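Local coordinates for major pepsin inhibitor 3 (Ascaris suum, PDB 1F32), which inhibits the aspartic protease pepsin, as a member of the I33 family of protease inhibitors, at residues Gln36-Cys48 with Pro57-Gln69. Residues are numbered along the deposited sequence; the frame is centred on the assembly and turned at random.
Sequences QVGKEFAARVEDC and PTCTKPPPFCGPQ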
ATOM      1  N   GLN A  36      20.708   2.291   8.045  1.00 19.09           N
ATOM      2  CA  GLN A  36      20.670   2.344   9.513  1.00 20.44           C
ATOM      3  C   GLN A  36      19.414   3.049  10.032  1.00 19.30           C
ATOM      4  O   GLN A  36      18.896   2.726  11.106  1.00 18.89           O
ATOM      5  CB  GLN A  36      21.927   3.027  10.060  1.00 22.62           C
ATOM      6  CG  GLN A  36      22.138   2.818  11.580  1.00 29.48           C
ATOM      7  CD  GLN A  36      22.096   1.350  12.021  1.00 31.70           C
ATOM      8  OE1 GLN A  36      22.582   0.458  11.323  1.00 34.82           O
ATOM      9  NE2 GLN A  36      21.523   1.104  13.196  1.00 34.49           N
ATOM     10  N   VAL A  37      18.925   4.023   9.273  1.00 19.26           N
ATOM     11  CA  VAL A  37      17.701   4.722   9.640  1.00 17.34           C
ATOM     12  C   VAL A  37      16.568   3.692   9.608  1.00 17.33           C
ATOM     13  O   VAL A  37      15.689   3.686  10.472  1.00 17.33           O
ATOM     14  CB  VAL A  37      17.384   5.861   8.637  1.00 16.82           C
ATOM     15  CG1 VAL A  37      16.053   6.513   8.980  1.00 15.18           C
ATOM     16  CG2 VAL A  37      18.493   6.915   8.685  1.00 17.81           C
ATOM     17  N   GLY A  38      16.606   2.802   8.622  1.00 16.59           N
ATOM     18  CA  GLY A  38      15.568   1.789   8.519  1.00 16.95           C
ATOM     19  C   GLY A  38      15.579   0.870   9.728  1.00 18.28           C
ATOM     20  O   GLY A  38      14.532   0.456  10.246  1.00 16.64           O
ATOM     21  N   LYS A  39      16.781   0.541  10.176  1.00 18.46           N
ATOM     22  CA  LYS A  39      16.950  -0.326  11.323  1.00 21.87           C
ATOM     23  C   LYS A  39      16.411   0.308  12.585  1.00 19.93           C
ATOM     24  O   LYS A  39      15.708  -0.352  13.349  1.00 21.29           O
ATOM     25  CB  LYS A  39      18.423  -0.673  11.506  1.00 23.95           C
ATOM     26  CG  LYS A  39      18.965  -1.549  10.404  1.00 28.27           C
ATOM     27  CD  LYS A  39      20.368  -1.999  10.732  1.00 31.41           C
ATOM     28  CE  LYS A  39      21.000  -2.662   9.523  1.00 36.83           C
ATOM     29  NZ  LYS A  39      20.128  -3.744   8.986  1.00 39.21           N
ATOM     30  N   GLU A  40      16.728   1.584  12.793  1.00 20.09           N
ATOM     31  CA  GLU A  40      16.264   2.310  13.970  1.00 21.71           C
ATOM     32  C   GLU A  40      14.744   2.418  13.939  1.00 20.18           C
ATOM     33  O   GLU A  40      14.078   2.229  14.957  1.00 19.20           O
ATOM     34  CB  GLU A  40      16.862   3.719  14.012  1.00 25.31           C
ATOM     35  CG  GLU A  40      18.376   3.755  13.941  1.00 32.10           C
ATOM     36  CD  GLU A  40      18.928   5.155  14.119  1.00 37.46           C
ATOM     37  OE1 GLU A  40      18.465   6.084  13.417  1.00 42.43           O
ATOM     38  OE2 GLU A  40      19.833   5.325  14.958  1.00 40.41           O
ATOM     39  N   PHE A  41      14.197   2.739  12.770  1.00 18.00           N
ATOM     40  CA  PHE A  41      12.746   2.858  12.635  1.00 17.30           C
ATOM     41  C   PHE A  41      12.063   1.536  12.933  1.00 17.47           C
ATOM     42  O   PHE A  41      11.090   1.476  13.685  1.00 19.66           O
ATOM     43  CB  PHE A  41      12.373   3.292  11.221  1.00 16.92           C
ATOM     44  CG  PHE A  41      10.904   3.240  10.945  1.00 16.79           C
ATOM     45  CD1 PHE A  41       9.994   3.833  11.823  1.00 16.27           C
ATOM     46  CD2 PHE A  41      10.421   2.624   9.792  1.00 15.19           C
ATOM     47  CE1 PHE A  41       8.626   3.814  11.559  1.00 15.14           C
ATOM     48  CE2 PHE A  41       9.047   2.604   9.523  1.00 14.14           C
ATOM     49  CZ  PHE A  41       8.153   3.201  10.411  1.00 15.96           C
ATOM     50  N   ALA A  42      12.567   0.469  12.332  1.00 17.53           N
ATOM     51  CA  ALA A  42      11.969  -0.841  12.542  1.00 18.43           C
ATOM     52  C   ALA A  42      11.935  -1.185  14.034  1.00 18.87           C
ATOM     53  O   ALA A  42      10.962  -1.751  14.528  1.00 18.21           O
ATOM     54  CB  ALA A  42      12.737  -1.886  11.771  1.00 17.82           C
ATOM     55  N   ALA A  43      12.995  -0.834  14.743  1.00 19.43           N
ATOM     56  CA  ALA A  43      13.091  -1.103  16.173  1.00 19.98           C
ATOM     57  C   ALA A  43      12.023  -0.317  16.910  1.00 20.24           C
ATOM     58  O   ALA A  43      11.363  -0.826  17.822  1.00 19.01           O
ATOM     59  CB  ALA A  43      14.465  -0.705  16.680  1.00 19.94           C
ATOM     60  N   ARG A  44      11.873   0.937  16.504  1.00 21.06           N
ATOM     61  CA  ARG A  44      10.898   1.846  17.078  1.00 22.27           C
ATOM     62  C   ARG A  44       9.482   1.301  16.873  1.00 22.35           C
ATOM     63  O   ARG A  44       8.657   1.344  17.786  1.00 21.64           O
ATOM     64  CB  ARG A  44      11.067   3.222  16.413  1.00 22.33           C
ATOM     65  CG  ARG A  44      10.319   4.364  17.059  1.00 24.90           C
ATOM     66  CD  ARG A  44      10.972   5.715  16.713  1.00 22.34           C
ATOM     67  NE  ARG A  44      10.867   6.058  15.290  1.00 20.01           N
ATOM     68  CZ  ARG A  44      11.902   6.211  14.468  1.00 22.16           C
ATOM     69  NH1 ARG A  44      13.149   6.051  14.906  1.00 20.24           N
ATOM     70  NH2 ARG A  44      11.695   6.534  13.196  1.00 21.28           N
ATOM     71  N   VAL A  45       9.204   0.784  15.675  1.00 19.83           N
ATOM     72  CA  VAL A  45       7.883   0.234  15.361  1.00 19.40           C
ATOM     73  C   VAL A  45       7.579  -0.980  16.229  1.00 20.66           C
ATOM     74  O   VAL A  45       6.465  -1.123  16.755  1.00 19.25           O
ATOM     75  CB  VAL A  45       7.786  -0.187  13.869  1.00 19.94           C
ATOM     76  CG1 VAL A  45       6.452  -0.878  13.600  1.00 21.54           C
ATOM     77  CG2 VAL A  45       7.895   1.038  12.987  1.00 20.04           C
ATOM     78  N   GLU A  46       8.566  -1.859  16.383  1.00 19.16           N
ATOM     79  CA  GLU A  46       8.373  -3.065  17.188  1.00 20.99           C
ATOM     80  C   GLU A  46       8.152  -2.680  18.649  1.00 21.39           C
ATOM     81  O   GLU A  46       7.295  -3.237  19.319  1.00 18.74           O
ATOM     82  CB  GLU A  46       9.590  -3.988  17.078  1.00 23.93           C
ATOM     83  CG  GLU A  46       9.290  -5.503  17.225  1.00 33.36           C
ATOM     84  CD  GLU A  46       9.778  -6.136  18.543  1.00 36.26           C
ATOM     85  OE1 GLU A  46       9.045  -6.074  19.562  1.00 38.79           O
ATOM     86  OE2 GLU A  46      10.899  -6.709  18.560  1.00 39.43           O
ATOM     87  N   ASP A  47       8.928  -1.715  19.132  1.00 21.77           N
ATOM     88  CA  ASP A  47       8.796  -1.272  20.510  1.00 21.91           C
ATOM     89  C   ASP A  47       7.429  -0.640  20.721  1.00 22.31           C
ATOM     90  O   ASP A  47       6.711  -0.985  21.671  1.00 21.06           O
ATOM     91  CB  ASP A  47       9.878  -0.249  20.858  1.00 22.64           C
ATOM     92  CG  ASP A  47       9.783   0.218  22.301  1.00 24.66           C
ATOM     93  OD1 ASP A  47      10.142  -0.562  23.200  1.00 25.16           O
ATOM     94  OD2 ASP A  47       9.329   1.351  22.538  1.00 24.00           O
ATOM     95  N   CYS A  48       7.067   0.284  19.835  1.00 21.07           N
ATOM     96  CA  CYS A  48       5.787   0.965  19.929  1.00 21.34           C
ATOM     97  C   CYS A  48       4.616  -0.000  19.907  1.00 21.27           C
ATOM     98  O   CYS A  48       3.736   0.052  20.759  1.00 20.60           O
ATOM     99  CB  CYS A  48       5.612   1.964  18.779  1.00 21.47           C
ATOM    100  SG  CYS A  48       6.680   3.421  18.939  1.00 21.38           S
ATOM    101  N   PRO A  57       1.568   7.826  15.221  1.00 28.62           N
ATOM    102  CA  PRO A  57       2.804   8.282  14.584  1.00 27.15           C
ATOM    103  C   PRO A  57       3.726   9.018  15.557  1.00 27.55           C
ATOM    104  O   PRO A  57       4.930   9.121  15.316  1.00 25.16           O
ATOM    105  CB  PRO A  57       2.303   9.165  13.436  1.00 29.93           C
ATOM    106  CG  PRO A  57       0.940   9.620  13.903  1.00 29.31           C
ATOM    107  CD  PRO A  57       0.383   8.371  14.537  1.00 29.25           C
ATOM    108  N   THR A  58       3.185   9.521  16.668  1.00 25.71           N
ATOM    109  CA  THR A  58       4.039  10.212  17.621  1.00 26.13           C
ATOM    110  C   THR A  58       4.987   9.213  18.273  1.00 24.93           C
ATOM    111  O   THR A  58       6.035   9.591  18.800  1.00 24.11           O
ATOM    112  CB  THR A  58       3.229  10.968  18.703  1.00 29.51           C
ATOM    113  OG1 THR A  58       2.461  10.041  19.477  1.00 32.50           O
ATOM    114  CG2 THR A  58       2.286  11.963  18.045  1.00 32.02           C
ATOM    115  N   CYS A  59       4.623   7.932  18.230  1.00 21.78           N
ATOM    116  CA  CYS A  59       5.488   6.887  18.781  1.00 20.40           C
ATOM    117  C   CYS A  59       6.355   6.292  17.667  1.00 18.11           C
ATOM    118  O   CYS A  59       7.570   6.174  17.817  1.00 16.80           O
ATOM    119  CB  CYS A  59       4.680   5.741  19.406  1.00 19.91           C
ATOM    120  SG  CYS A  59       5.721   4.555  20.325  1.00 24.14           S
ATOM    121  N   THR A  60       5.728   5.914  16.559  1.00 17.41           N
ATOM    122  CA  THR A  60       6.473   5.291  15.468  1.00 20.34           C
ATOM    123  C   THR A  60       7.366   6.250  14.676  1.00 19.67           C
ATOM    124  O   THR A  60       8.433   5.852  14.206  1.00 18.51           O
ATOM    125  CB  THR A  60       5.529   4.540  14.473  1.00 19.35           C
ATOM    126  OG1 THR A  60       4.608   5.464  13.887  1.00 21.95           O
ATOM    127  CG2 THR A  60       4.748   3.437  15.197  1.00 21.33           C
ATOM    128  N   LYS A  61       6.936   7.505  14.540  1.00 19.53           N
ATOM    129  CA  LYS A  61       7.705   8.497  13.788  1.00 20.89           C
ATOM    130  C   LYS A  61       8.147   7.974  12.417  1.00 18.84           C
ATOM    131  O   LYS A  61       9.342   7.842  12.146  1.00 18.33           O
ATOM    132  CB  LYS A  61       8.930   8.931  14.596  1.00 21.80           C
ATOM    133  CG  LYS A  61       8.570   9.650  15.894  1.00 24.09           C
ATOM    134  CD  LYS A  61       9.793   9.896  16.740  1.00 29.18           C
ATOM    135  CE  LYS A  61       9.418  10.501  18.083  1.00 32.14           C
ATOM    136  NZ  LYS A  61      10.603  10.555  18.973  1.00 35.78           N
ATOM    137  N   PRO A  62       7.182   7.673  11.530  1.00 18.91           N
ATOM    138  CA  PRO A  62       7.485   7.163  10.189  1.00 19.41           C
ATOM    139  C   PRO A  62       8.313   8.104   9.327  1.00 20.18           C
ATOM    140  O   PRO A  62       7.949   9.268   9.133  1.00 19.52           O
ATOM    141  CB  PRO A  62       6.100   6.905   9.583  1.00 21.82           C
ATOM    142  CG  PRO A  62       5.189   7.832  10.378  1.00 24.61           C
ATOM    143  CD  PRO A  62       5.727   7.699  11.769  1.00 19.43           C
ATOM    144  N   PRO A  63       9.449   7.613   8.806  1.00 19.26           N
ATOM    145  CA  PRO A  63      10.313   8.437   7.956  1.00 18.29           C
ATOM    146  C   PRO A  63       9.647   8.684   6.605  1.00 18.98           C
ATOM    147  O   PRO A  63       8.673   8.013   6.227  1.00 18.23           O
ATOM    148  CB  PRO A  63      11.592   7.598   7.832  1.00 18.07           C
ATOM    149  CG  PRO A  63      11.571   6.735   9.104  1.00 17.04           C
ATOM    150  CD  PRO A  63      10.108   6.338   9.138  1.00 16.43           C
ATOM    151  N   PRO A  64      10.174   9.642   5.837  1.00 18.65           N
ATOM    152  CA  PRO A  64       9.532   9.893   4.545  1.00 18.67           C
ATOM    153  C   PRO A  64       9.493   8.712   3.582  1.00 19.26           C
ATOM    154  O   PRO A  64       8.689   8.708   2.647  1.00 17.74           O
ATOM    155  CB  PRO A  64      10.296  11.100   3.986  1.00 20.78           C
ATOM    156  CG  PRO A  64      11.453  11.320   4.917  1.00 19.32           C
ATOM    157  CD  PRO A  64      11.090  10.732   6.221  1.00 20.08           C
ATOM    158  N   PHE A  65      10.332   7.705   3.811  1.00 16.59           N
ATOM    159  CA  PHE A  65      10.349   6.571   2.902  1.00 17.73           C
ATOM    160  C   PHE A  65       9.166   5.639   3.069  1.00 17.91           C
ATOM    161  O   PHE A  65       9.039   4.648   2.343  1.00 17.02           O
ATOM    162  CB  PHE A  65      11.678   5.801   2.972  1.00 16.28           C
ATOM    163  CG  PHE A  65      12.103   5.385   4.362  1.00 16.18           C
ATOM    164  CD1 PHE A  65      11.347   4.480   5.114  1.00 17.02           C
ATOM    165  CD2 PHE A  65      13.321   5.842   4.885  1.00 13.95           C
ATOM    166  CE1 PHE A  65      11.812   4.031   6.374  1.00 17.75           C
ATOM    167  CE2 PHE A  65      13.784   5.401   6.122  1.00 16.50           C
ATOM    168  CZ  PHE A  65      13.035   4.493   6.869  1.00 15.92           C
ATOM    169  N   CYS A  66       8.308   5.942   4.038  1.00 15.22           N
ATOM    170  CA  CYS A  66       7.081   5.178   4.224  1.00 15.70           C
ATOM    171  C   CYS A  66       6.068   5.683   3.206  1.00 17.95           C
ATOM    172  O   CYS A  66       4.944   5.174   3.120  1.00 16.95           O
ATOM    173  CB  CYS A  66       6.530   5.378   5.627  1.00 16.63           C
ATOM    174  SG  CYS A  66       7.490   4.458   6.846  1.00 14.93           S
ATOM    175  N   GLY A  67       6.464   6.707   2.448  1.00 18.39           N
ATOM    176  CA  GLY A  67       5.582   7.254   1.429  1.00 20.66           C
ATOM    177  C   GLY A  67       4.569   8.268   1.932  1.00 19.69           C
ATOM    178  O   GLY A  67       4.455   8.503   3.132  1.00 19.12           O
ATOM    179  N   PRO A  68       3.812   8.894   1.023  1.00 22.11           N
ATOM    180  CA  PRO A  68       2.805   9.889   1.412  1.00 23.19           C
ATOM    181  C   PRO A  68       1.861   9.302   2.462  1.00 25.33           C
ATOM    182  O   PRO A  68       1.272   8.243   2.252  1.00 25.61           O
ATOM    183  CB  PRO A  68       2.103  10.192   0.088  1.00 24.22           C
ATOM    184  CG  PRO A  68       3.206  10.019  -0.920  1.00 25.69           C
ATOM    185  CD  PRO A  68       3.856   8.730  -0.444  1.00 22.87           C
ATOM    186  N   GLN A  69       1.715   9.978   3.596  1.00 26.61           N
ATOM    187  CA  GLN A  69       0.858   9.452   4.652  1.00 27.89           C
ATOM    188  C   GLN A  69      -0.637   9.475   4.347  1.00 28.28           C
ATOM    189  O   GLN A  69      -1.436   8.919   5.096  1.00 28.91           O
ATOM    190  CB  GLN A  69       1.154  10.171   5.970  1.00 30.77           C
ATOM    191  CG  GLN A  69       2.583   9.932   6.472  1.00 32.52           C
ATOM    192  CD  GLN A  69       2.885   8.453   6.732  1.00 35.21           C
ATOM    193  OE1 GLN A  69       2.402   7.868   7.699  1.00 35.53           O
ATOM    194  NE2 GLN A  69       3.684   7.849   5.859  1.00 35.29           N
TER
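With CG anti to the backbone N (chi1 171°), Phe41 extends its ring from helix 35-52 so that one face meets Pro63, while Arg44, bent at chi3 (66°), turns its guanidinium along the end of helix 57-60. Pro63 CD lies 3.5 Å from the Phe41 ring centroid, over the middle of that face, a CH-pi contact; on the opposite face Val45 CG2, from the same helix as Phe41, sits toward the rim. Thr60 O meets the ring edge near its plane, 3.3 Å from Phe41 CE1, and Cys66 SG makes an oblique sulfur-aromatic contact, 3.6 Å from Phe41 CE2. The same Thr60 O accepts a hydrogen bond from Arg44 NE (2.7 Å, 161° at the hydrogen), which lies above the carbonyl plane. Arg44 NH2 bonds Lys61 O at 2.9 Å, so two successive carbonyls hold the guanidinium where Lys61, with positive phi, ends helical geometry. One helical turn beyond Arg44, the disulfide from Cys48 SG to Cys59 SG (2.0 Å) ties the two helices covalently. Toward the start of 36-48, the Phe65 ring edge meets Val37 CG1 (3.8 Å) and Phe41 CD2. Both segments also meet strand 13-16 of the three-stranded antiparallel sheet: Phe41 and Phe65 touch Val15, and Cys66 is disulfide-bonded to Cys13.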